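Local coordinates for protein cysteine hydrolase (Pseudomonas syringae pv. phaseolicola 1448A, PDB 3IRV) that probably acts as a hydrolase of the isochorismatase family, whose cysteine hydrolases attack their substrates through a cysteine nucleophile, at residues A[167-172]-A[205-210]; A[29-34]-A[71-76]; A[64-69]-A[132-137]. One frame throughout, in Å; residues are numbered along the deposited sequence.

Contact 1: residues A[167-172]-A[205-210]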
loop_
_atom_site.group_PDB
_atom_site.type_symbol
_atom_site.label_atom_id
_atom_site.label_comp_id
_atom_site.label_asym_id
_atom_site.label_seq_id
_atom_site.Cartn_x
_atom_site.Cartn_y
_atom_site.Cartn_z
ATOM N N VAL A 167 -13.107 5.532 -1.127
ATOM C CA VAL A 167 -12.653 5.113 0.206
ATOM C C VAL A 167 -12.602 6.305 1.170
ATOM O O VAL A 167 -12.069 7.366 0.826
ATOM C CB VAL A 167 -11.261 4.453 0.140
ATOM C CG1 VAL A 167 -10.853 3.911 1.532
ATOM C CG2 VAL A 167 -11.263 3.305 -0.861
ATOM N N ILE A 168 -13.154 6.105 2.365
ATOM C CA ILE A 168 -13.099 7.093 3.450
ATOM C C ILE A 168 -12.327 6.458 4.595
ATOM O O ILE A 168 -12.732 5.396 5.097
ATOM C CB ILE A 168 -14.490 7.432 3.986
ATOM C CG1 ILE A 168 -15.370 7.988 2.864
ATOM C CG2 ILE A 168 -14.352 8.441 5.121
ATOM C CD1 ILE A 168 -16.826 8.168 3.268
ATOM N N ALA A 169 -11.202 7.071 4.971
ATOM C CA ALA A 169 -10.438 6.617 6.145
ATOM C C ALA A 169 -10.764 7.523 7.325
ATOM O O ALA A 169 -10.778 8.756 7.199
ATOM C CB ALA A 169 -8.918 6.661 5.873
ATOM N N LEU A 170 -11.004 6.915 8.474
ATOM C CA LEU A 170 -11.355 7.700 9.677
ATOM C C LEU A 170 -10.080 8.044 10.469
ATOM O O LEU A 170 -9.380 7.154 10.999
ATOM C CB LEU A 170 -12.341 6.901 10.528
ATOM C CG LEU A 170 -13.665 6.598 9.809
ATOM C CD1 LEU A 170 -14.580 5.841 10.760
ATOM C CD2 LEU A 170 -14.318 7.878 9.312
ATOM N N SER A 171 -9.762 9.342 10.541
ATOM C CA SER A 171 -8.561 9.804 11.225
ATOM C C SER A 171 -8.468 9.407 12.697
ATOM O O SER A 171 -7.362 9.151 13.196
ATOM C CB SER A 171 -8.416 11.320 11.082
ATOM O OG SER A 171 -9.537 11.947 11.647
ATOM N N ASP A 172 -9.610 9.304 13.375
ATOM C CA ASP A 172 -9.594 9.007 14.809
ATOM C C ASP A 172 -10.002 7.554 15.113
ATOM O O ASP A 172 -10.270 7.196 16.276
ATOM C CB ASP A 172 -10.478 10.015 15.559
ATOM C CG ASP A 172 -11.949 9.924 15.171
ATOM O OD1 ASP A 172 -12.286 9.501 14.036
ATOM O OD2 ASP A 172 -12.798 10.285 16.018
ATOM N N GLY A 205 -8.012 8.720 -1.205
ATOM C CA GLY A 205 -9.450 8.942 -0.972
ATOM C C GLY A 205 -9.689 10.060 0.035
ATOM O O GLY A 205 -8.955 11.053 0.036
ATOM N N GLU A 206 -10.714 9.882 0.865
ATOM C CA GLU A 206 -11.103 10.910 1.835
ATOM C C GLU A 206 -10.558 10.549 3.217
ATOM O O GLU A 206 -10.559 9.381 3.592
ATOM C CB GLU A 206 -12.626 10.994 1.957
ATOM C CG GLU A 206 -13.061 11.965 3.058
ATOM C CD GLU A 206 -14.543 12.233 3.134
ATOM O OE1 GLU A 206 -15.356 11.571 2.429
ATOM O OE2 GLU A 206 -14.888 13.158 3.916
ATOM N N VAL A 207 -10.129 11.551 3.978
ATOM C CA VAL A 207 -9.919 11.363 5.409
ATOM C C VAL A 207 -10.907 12.266 6.164
ATOM O O VAL A 207 -11.021 13.467 5.842
ATOM C CB VAL A 207 -8.453 11.694 5.826
ATOM C CG1 VAL A 207 -8.281 11.533 7.355
ATOM C CG2 VAL A 207 -7.483 10.759 5.102
ATOM N N THR A 208 -11.651 11.690 7.116
ATOM C CA THR A 208 -12.525 12.496 7.954
ATOM C C THR A 208 -12.634 11.844 9.322
ATOM O O THR A 208 -12.006 10.808 9.550
ATOM C CB THR A 208 -13.929 12.705 7.309
ATOM O OG1 THR A 208 -14.655 13.719 8.030
ATOM C CG2 THR A 208 -14.736 11.419 7.302
ATOM N N THR A 209 -13.387 12.467 10.233
ATOM C CA THR A 209 -13.549 11.893 11.577
ATOM C C THR A 209 -14.734 10.950 11.652
ATOM O O THR A 209 -15.694 11.040 10.848
ATOM C CB THR A 209 -13.758 12.976 12.655
ATOM O OG1 THR A 209 -14.953 13.698 12.349
ATOM C CG2 THR A 209 -12.565 13.926 12.677
ATOM N N THR A 210 -14.688 10.067 12.649
ATOM C CA THR A 210 -15.814 9.179 12.918
ATOM C C THR A 210 -17.111 9.963 13.114
ATOM O O THR A 210 -18.137 9.624 12.512
ATOM C CB THR A 210 -15.551 8.319 14.164
ATOM O OG1 THR A 210 -14.349 7.582 13.960
ATOM C CG2 THR A 210 -16.680 7.329 14.398
#

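Contact 2: residues A[29-34]-A[71-76]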
loop_
_atom_site.group_PDB
_atom_site.type_symbol
_atom_site.label_atom_id
_atom_site.label_comp_id
_atom_site.label_asym_id
_atom_site.label_seq_id
_atom_site.Cartn_x
_atom_site.Cartn_y
_atom_site.Cartn_z
ATOM N N ASP A 29 -9.206 -5.956 11.423
ATOM C CA ASP A 29 -8.336 -6.699 12.336
ATOM C C ASP A 29 -8.424 -6.232 13.801
ATOM O O ASP A 29 -7.406 -6.158 14.504
ATOM C CB ASP A 29 -6.887 -6.647 11.829
ATOM C CG ASP A 29 -6.705 -7.430 10.531
ATOM O OD1 ASP A 29 -7.692 -8.063 10.083
ATOM O OD2 ASP A 29 -5.597 -7.371 9.962
ATOM N N MET A 30 -9.641 -5.952 14.263
ATOM C CA MET A 30 -9.827 -5.646 15.694
ATOM C C MET A 30 -9.902 -6.937 16.529
ATOM O O MET A 30 -10.887 -7.220 17.226
ATOM C CB MET A 30 -10.964 -4.637 15.916
ATOM C CG MET A 30 -10.614 -3.225 15.373
ATOM S SD MET A 30 -9.171 -2.410 16.145
ATOM C CE MET A 30 -9.998 -1.879 17.717
ATOM N N GLN A 31 -8.790 -7.665 16.474
ATOM C CA GLN A 31 -8.654 -8.995 17.064
ATOM C C GLN A 31 -7.873 -8.893 18.361
ATOM O O GLN A 31 -7.055 -7.958 18.558
ATOM C CB GLN A 31 -7.901 -9.910 16.090
ATOM C CG GLN A 31 -8.664 -10.193 14.789
ATOM C CD GLN A 31 -7.773 -10.752 13.729
ATOM O OE1 GLN A 31 -7.223 -9.991 12.921
ATOM N NE2 GLN A 31 -7.571 -12.080 13.735
ATOM N N LYS A 32 -8.078 -9.878 19.253
ATOM C CA LYS A 32 -7.385 -9.822 20.560
ATOM C C LYS A 32 -5.853 -9.763 20.443
ATOM O O LYS A 32 -5.182 -9.110 21.249
ATOM C CB LYS A 32 -7.805 -11.021 21.417
ATOM C CG LYS A 32 -9.280 -10.993 21.732
ATOM C CD LYS A 32 -9.750 -12.273 22.407
ATOM C CE LYS A 32 -11.063 -12.031 23.107
ATOM N NZ LYS A 32 -11.827 -13.286 23.377
ATOM N N VAL A 33 -5.295 -10.432 19.428
ATOM C CA VAL A 33 -3.858 -10.461 19.208
ATOM C C VAL A 33 -3.241 -9.042 18.989
ATOM O O VAL A 33 -2.070 -8.808 19.344
ATOM C CB VAL A 33 -3.524 -11.448 18.052
ATOM C CG1 VAL A 33 -4.108 -10.941 16.740
ATOM C CG2 VAL A 33 -2.025 -11.737 17.957
ATOM N N PHE A 34 -4.048 -8.108 18.457
ATOM C CA PHE A 34 -3.630 -6.698 18.283
ATOM C C PHE A 34 -4.123 -5.768 19.391
ATOM O O PHE A 34 -3.507 -4.738 19.634
ATOM C CB PHE A 34 -4.126 -6.141 16.947
ATOM C CG PHE A 34 -3.685 -6.949 15.763
ATOM C CD1 PHE A 34 -2.368 -6.891 15.329
ATOM C CD2 PHE A 34 -4.592 -7.748 15.063
ATOM C CE1 PHE A 34 -1.958 -7.643 14.220
ATOM C CE2 PHE A 34 -4.199 -8.503 13.980
ATOM C CZ PHE A 34 -2.887 -8.465 13.549
ATOM N N ARG A 71 -10.577 -10.302 9.594
ATOM C CA ARG A 71 -9.712 -10.968 10.564
ATOM C C ARG A 71 -8.517 -11.553 9.847
ATOM O O ARG A 71 -8.683 -12.203 8.801
ATOM C CB ARG A 71 -10.456 -12.107 11.273
ATOM C CG ARG A 71 -11.738 -11.656 11.990
ATOM C CD ARG A 71 -12.373 -12.804 12.815
ATOM N NE ARG A 71 -12.622 -13.984 11.970
ATOM C CZ ARG A 71 -13.175 -15.113 12.403
ATOM N NH1 ARG A 71 -13.535 -15.222 13.670
ATOM N NH2 ARG A 71 -13.347 -16.140 11.565
ATOM N N HIS A 72 -7.319 -11.331 10.392
ATOM C CA HIS A 72 -6.125 -11.935 9.845
ATOM C C HIS A 72 -5.957 -13.289 10.521
ATOM O O HIS A 72 -5.691 -13.357 11.728
ATOM C CB HIS A 72 -4.920 -11.041 10.107
ATOM C CG HIS A 72 -3.705 -11.411 9.309
ATOM N ND1 HIS A 72 -2.557 -10.639 9.279
ATOM C CD2 HIS A 72 -3.470 -12.463 8.485
ATOM C CE1 HIS A 72 -1.672 -11.203 8.478
ATOM N NE2 HIS A 72 -2.197 -12.310 7.986
ATOM N N ILE A 73 -6.163 -14.355 9.754
ATOM C CA ILE A 73 -6.202 -15.718 10.287
ATOM C C ILE A 73 -5.570 -16.649 9.243
ATOM O O ILE A 73 -5.899 -16.556 8.032
ATOM C CB ILE A 73 -7.649 -16.170 10.541
ATOM C CG1 ILE A 73 -8.308 -15.341 11.658
ATOM C CG2 ILE A 73 -7.671 -17.660 10.971
ATOM C CD1 ILE A 73 -9.709 -15.810 12.018
ATOM N N VAL A 74 -4.680 -17.535 9.709
ATOM C CA VAL A 74 -4.060 -18.560 8.845
ATOM C C VAL A 74 -4.357 -19.954 9.409
ATOM O O VAL A 74 -4.823 -20.081 10.551
ATOM C CB VAL A 74 -2.544 -18.339 8.686
ATOM C CG1 VAL A 74 -2.240 -16.919 8.145
ATOM C CG2 VAL A 74 -1.837 -18.528 10.053
ATOM N N ARG A 75 -4.086 -21.004 8.625
ATOM C CA ARG A 75 -4.495 -22.349 9.027
ATOM C C ARG A 75 -3.726 -22.816 10.252
ATOM O O ARG A 75 -4.309 -23.484 11.122
ATOM C CB ARG A 75 -4.289 -23.323 7.872
ATOM C CG ARG A 75 -5.403 -23.238 6.818
ATOM C CD ARG A 75 -4.912 -23.669 5.426
ATOM N NE ARG A 75 -5.997 -23.569 4.438
ATOM C CZ ARG A 75 -6.362 -22.442 3.823
ATOM N NH1 ARG A 75 -5.738 -21.309 4.088
ATOM N NH2 ARG A 75 -7.389 -22.445 2.955
ATOM N N GLY A 76 -2.447 -22.438 10.327
ATOM C CA GLY A 76 -1.586 -22.880 11.411
ATOM C C GLY A 76 -0.531 -23.897 11.030
ATOM O O GLY A 76 0.437 -24.112 11.805
#

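Contact 3: residues A[64-69]-A[132-137]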
loop_
_atom_site.group_PDB
_atom_site.type_symbol
_atom_site.label_atom_id
_atom_site.label_comp_id
_atom_site.label_asym_id
_atom_site.label_seq_id
_atom_site.Cartn_x
_atom_site.Cartn_y
_atom_site.Cartn_z
ATOM N N GLN A 64 -28.840 0.747 8.228
ATOM C CA GLN A 64 -28.755 -0.401 7.315
ATOM C C GLN A 64 -27.500 -0.312 6.427
ATOM O O GLN A 64 -27.507 -0.726 5.258
ATOM C CB GLN A 64 -30.043 -0.538 6.474
ATOM C CG GLN A 64 -31.165 -1.354 7.115
ATOM C CD GLN A 64 -31.558 -0.864 8.494
ATOM O OE1 GLN A 64 -31.906 0.306 8.677
ATOM N NE2 GLN A 64 -31.504 -1.760 9.477
ATOM N N VAL A 65 -26.434 0.260 6.990
ATOM C CA VAL A 65 -25.141 0.311 6.319
ATOM C C VAL A 65 -24.416 -0.985 6.744
ATOM O O VAL A 65 -24.243 -1.234 7.943
ATOM C CB VAL A 65 -24.317 1.552 6.738
ATOM C CG1 VAL A 65 -22.859 1.435 6.258
ATOM C CG2 VAL A 65 -24.951 2.833 6.178
ATOM N N MET A 66 -24.040 -1.813 5.768
ATOM C CA MET A 66 -23.428 -3.118 6.054
ATOM C C MET A 66 -22.138 -2.967 6.829
ATOM O O MET A 66 -21.335 -2.099 6.523
ATOM C CB MET A 66 -23.150 -3.895 4.749
ATOM C CG MET A 66 -22.438 -5.261 4.933
ATOM S SD MET A 66 -22.375 -6.310 3.425
ATOM C CE MET A 66 -21.969 -5.030 2.278
ATOM N N VAL A 67 -21.972 -3.800 7.859
ATOM C CA VAL A 67 -20.760 -3.833 8.652
ATOM C C VAL A 67 -19.992 -5.118 8.349
ATOM O O VAL A 67 -20.551 -6.217 8.473
ATOM C CB VAL A 67 -21.089 -3.819 10.154
ATOM C CG1 VAL A 67 -19.843 -4.055 10.975
ATOM C CG2 VAL A 67 -21.732 -2.480 10.526
ATOM N N ILE A 68 -18.716 -4.962 7.986
ATOM C CA ILE A 68 -17.836 -6.092 7.643
ATOM C C ILE A 68 -16.615 -6.066 8.542
ATOM O O ILE A 68 -15.939 -5.047 8.625
ATOM C CB ILE A 68 -17.351 -5.987 6.187
ATOM C CG1 ILE A 68 -18.569 -5.979 5.251
ATOM C CG2 ILE A 68 -16.372 -7.138 5.850
ATOM C CD1 ILE A 68 -18.291 -5.574 3.781
ATOM N N TYR A 69 -16.330 -7.180 9.208
ATOM C CA TYR A 69 -15.102 -7.297 9.997
ATOM C C TYR A 69 -14.074 -8.084 9.204
ATOM O O TYR A 69 -14.413 -9.106 8.628
ATOM C CB TYR A 69 -15.370 -8.073 11.280
ATOM C CG TYR A 69 -16.288 -7.402 12.264
ATOM C CD1 TYR A 69 -15.751 -6.783 13.401
ATOM C CD2 TYR A 69 -17.703 -7.426 12.102
ATOM C CE1 TYR A 69 -16.586 -6.175 14.360
ATOM C CE2 TYR A 69 -18.539 -6.817 13.047
ATOM C CZ TYR A 69 -17.971 -6.195 14.177
ATOM O OH TYR A 69 -18.849 -5.616 15.106
ATOM N N THR A 132 -16.528 -9.744 -3.500
ATOM C CA THR A 132 -17.827 -10.394 -3.784
ATOM C C THR A 132 -18.908 -9.817 -2.861
ATOM O O THR A 132 -19.984 -9.403 -3.322
ATOM C CB THR A 132 -17.726 -11.912 -3.607
ATOM O OG1 THR A 132 -16.806 -12.453 -4.567
ATOM C CG2 THR A 132 -19.113 -12.592 -3.733
ATOM N N VAL A 133 -18.605 -9.730 -1.564
ATOM C CA VAL A 133 -19.548 -9.216 -0.581
ATOM C C VAL A 133 -19.987 -7.766 -0.944
ATOM O O VAL A 133 -21.176 -7.430 -0.922
ATOM C CB VAL A 133 -18.960 -9.328 0.836
ATOM C CG1 VAL A 133 -19.827 -8.604 1.883
ATOM C CG2 VAL A 133 -18.748 -10.818 1.205
ATOM N N LEU A 134 -19.019 -6.936 -1.325
ATOM C CA LEU A 134 -19.315 -5.533 -1.617
ATOM C C LEU A 134 -20.068 -5.408 -2.933
ATOM O O LEU A 134 -21.102 -4.736 -3.014
ATOM C CB LEU A 134 -18.006 -4.737 -1.692
ATOM C CG LEU A 134 -17.228 -4.621 -0.377
ATOM C CD1 LEU A 134 -15.891 -3.919 -0.632
ATOM C CD2 LEU A 134 -18.069 -3.811 0.642
ATOM N N ARG A 135 -19.565 -6.048 -3.985
ATOM C CA ARG A 135 -20.223 -5.859 -5.292
ATOM C C ARG A 135 -21.590 -6.524 -5.362
ATOM O O ARG A 135 -22.481 -6.001 -6.017
ATOM C CB ARG A 135 -19.340 -6.324 -6.459
ATOM C CG ARG A 135 -18.039 -5.516 -6.622
ATOM C CD ARG A 135 -18.292 -4.019 -6.901
ATOM N NE ARG A 135 -17.043 -3.324 -7.237
ATOM C CZ ARG A 135 -16.901 -2.015 -7.392
ATOM N NH1 ARG A 135 -17.935 -1.190 -7.251
ATOM N NH2 ARG A 135 -15.692 -1.525 -7.695
ATOM N N ALA A 136 -21.769 -7.647 -4.649
ATOM C CA ALA A 136 -23.102 -8.292 -4.599
ATOM C C ALA A 136 -24.175 -7.326 -4.062
ATOM O O ALA A 136 -25.351 -7.387 -4.473
ATOM C CB ALA A 136 -23.044 -9.556 -3.751
ATOM N N ARG A 137 -23.776 -6.434 -3.152
ATOM C CA ARG A 137 -24.702 -5.453 -2.558
ATOM C C ARG A 137 -24.702 -4.114 -3.324
ATOM O O ARG A 137 -25.372 -3.164 -2.921
ATOM C CB ARG A 137 -24.326 -5.217 -1.087
ATOM C CG ARG A 137 -25.403 -4.504 -0.259
ATOM C CD ARG A 137 -24.847 -4.072 1.078
ATOM N NE ARG A 137 -25.796 -3.401 1.964
ATOM C CZ ARG A 137 -26.604 -4.029 2.815
ATOM N NH1 ARG A 137 -26.614 -5.364 2.886
ATOM N NH2 ARG A 137 -27.415 -3.319 3.590
HETATM O O HOH W 1 -24.997 -1.104 3.077
#

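Contact 1: residues A[167-172]-A[205-210]
A parallel strand pair in the open α/β sheet of the isochorismatase fold carries this contact, with strand 206-208 following helix 189-204 to return beside strand 166-170. The backbones alternate in the usual parallel manner. E206 N donates to V167 O at 2.9 Å, A169 N to E206 O at 2.8 Å, and T208 N to A169 O at 3.1 Å, each donor nearly along the C=O axis. S171 N ends the series on T208 O, from above the carbonyl plane. On one face I168 and E206 run side by side; I168 CG1 packs 3.6 Å from E206 OE1, and I168 CG2 meets T208 CG2 at 3.7 Å. E206 OE2 forms salt bridges with R15 and R216, and OE1 accepts a hydrogen bond from W16 N. On the other face A169 and V207 face helix 189-204. At the corner, S171 CB touches V207 CG1 at 3.7 Å, and F184 of the second subunit packs on both residues. Past the strands, D172 folds its carboxylate back (chi1 64°, CG between backbone N and carbonyl carbon) onto the first turn of helix 210-220. There D172 OD1 takes T210 N at 2.8 Å on its syn lone pair, and T210 OG1 from above the carboxylate plane. T209, the N-cap, holds E212 N. Two donors on one oxygen at a helix start would be expected to favour the ionised form of D172.

Contact 2: residues A[29-34]-A[71-76]
Q31 NE2 is the best-held polar atom here, with two backbone carbonyls gripping it: H72 O across the contact and V102 O beyond it. The bond to H72 O is 3.0 Å and almost straight (179°), and that oxygen lies in the plane of the Q31 amide, although NE2 stands above the carbonyl plane of H72. The same amide takes H72 N on OE1 at 2.9 Å (166°), again from above the carbonyl plane. One side chain thus reads both backbone polar groups of a single residue, which fixes its amide rotation. With CG anti to the carbonyl carbon and the chain extended beyond it, Q31 reaches from the N-cap of helix 32-35 to the end of strand 66-72, passing R71 CB at 3.8 Å from NE2. Beside it the D29 and H72 side chains cross obliquely, carboxylate and imidazole planes 22° apart. D29 OD1 comes 3.6 Å from R71 CA, and OD2 is 3.7 Å from H72 CB. D29 OD2 is salt-bridged to K119, and R71 NE forms a salt bridge with D118. D29 occupies the place at the end of the first strand where isochorismatase-family hydrolases carry the aspartate of an Asp-Lys-Cys triad, so D29 and K119 are probably its members. The lysine would help keep D29 ionised, while Q31 anchors the strand end next to it.

Contact 3: residues A[64-69]-A[132-137]
The methionine M66 makes the main bump where helix 130-136 packs over strand 66-72; strand residues 66-69 and helix residues 132-136 run nearly antiparallel at 172°, their axes 11.0 Å apart. Its chain leaves with CG anti to the backbone N and stays extended until chi3 (42°) hooks the methyl aside. The tip therefore fills the hollow between V133 and R137, four residues later, just past the helix: SD rests 3.8 Å from V133 CG1, while CE presses to 3.3 Å from R137 CD, a tight carbon-carbon approach. Two residues further along the strand, on the same side, I68 sends CD1 into the notch between neighbouring helix residues. That methyl lies 3.6 Å from L134 CD2 and 3.9 Å from V133 CG1; the I68 and L134 side chains cross obliquely, whereas those of I68 and V133 meet tip to tip. V133 CG1 in turn lies between M66 SD and I68 CD1. R137, extended from CG to NE, reaches across toward M66 and Q64, and M66 CB sits over one face of its guanidinium. Near the guanidinium plane NH2 makes a weak bond to Q64 O (3.1 Å, 129°). A water accepts a hydrogen bond from M66 N (2.9 Å) and a weak one from R137 NE. V115 of strand 115-119 lines the same apolar patch. Buried aliphatic carbons at I68 thus give way to the sulfur and then to an exposed arginine, whose aliphatic part packs on M66 while its polar end makes weak bonds to a carbonyl and a water.

From the N terminus, the chain leaves strand 23-28 through 29-34, passes helix 50-62 and enters strand 66-72, whose end closes contact 2 after 36 intervening residues. Contact 3 opens at the start of that same strand, before contact 2 is complete, and closes at 132-137, so the two cross in sequence, sharing one strand though their centres are 20 Å apart. Contact 1 follows in series, its loop opening at strand 166-170 and closing after helix 189-204. All three reach one parallel sheet: contact 2 joins the ends of two neighbouring strands, contact 3 lays a helix on it, and contact 1 adds strand 206-208, on the opposite side of the chain's centre from contact 2.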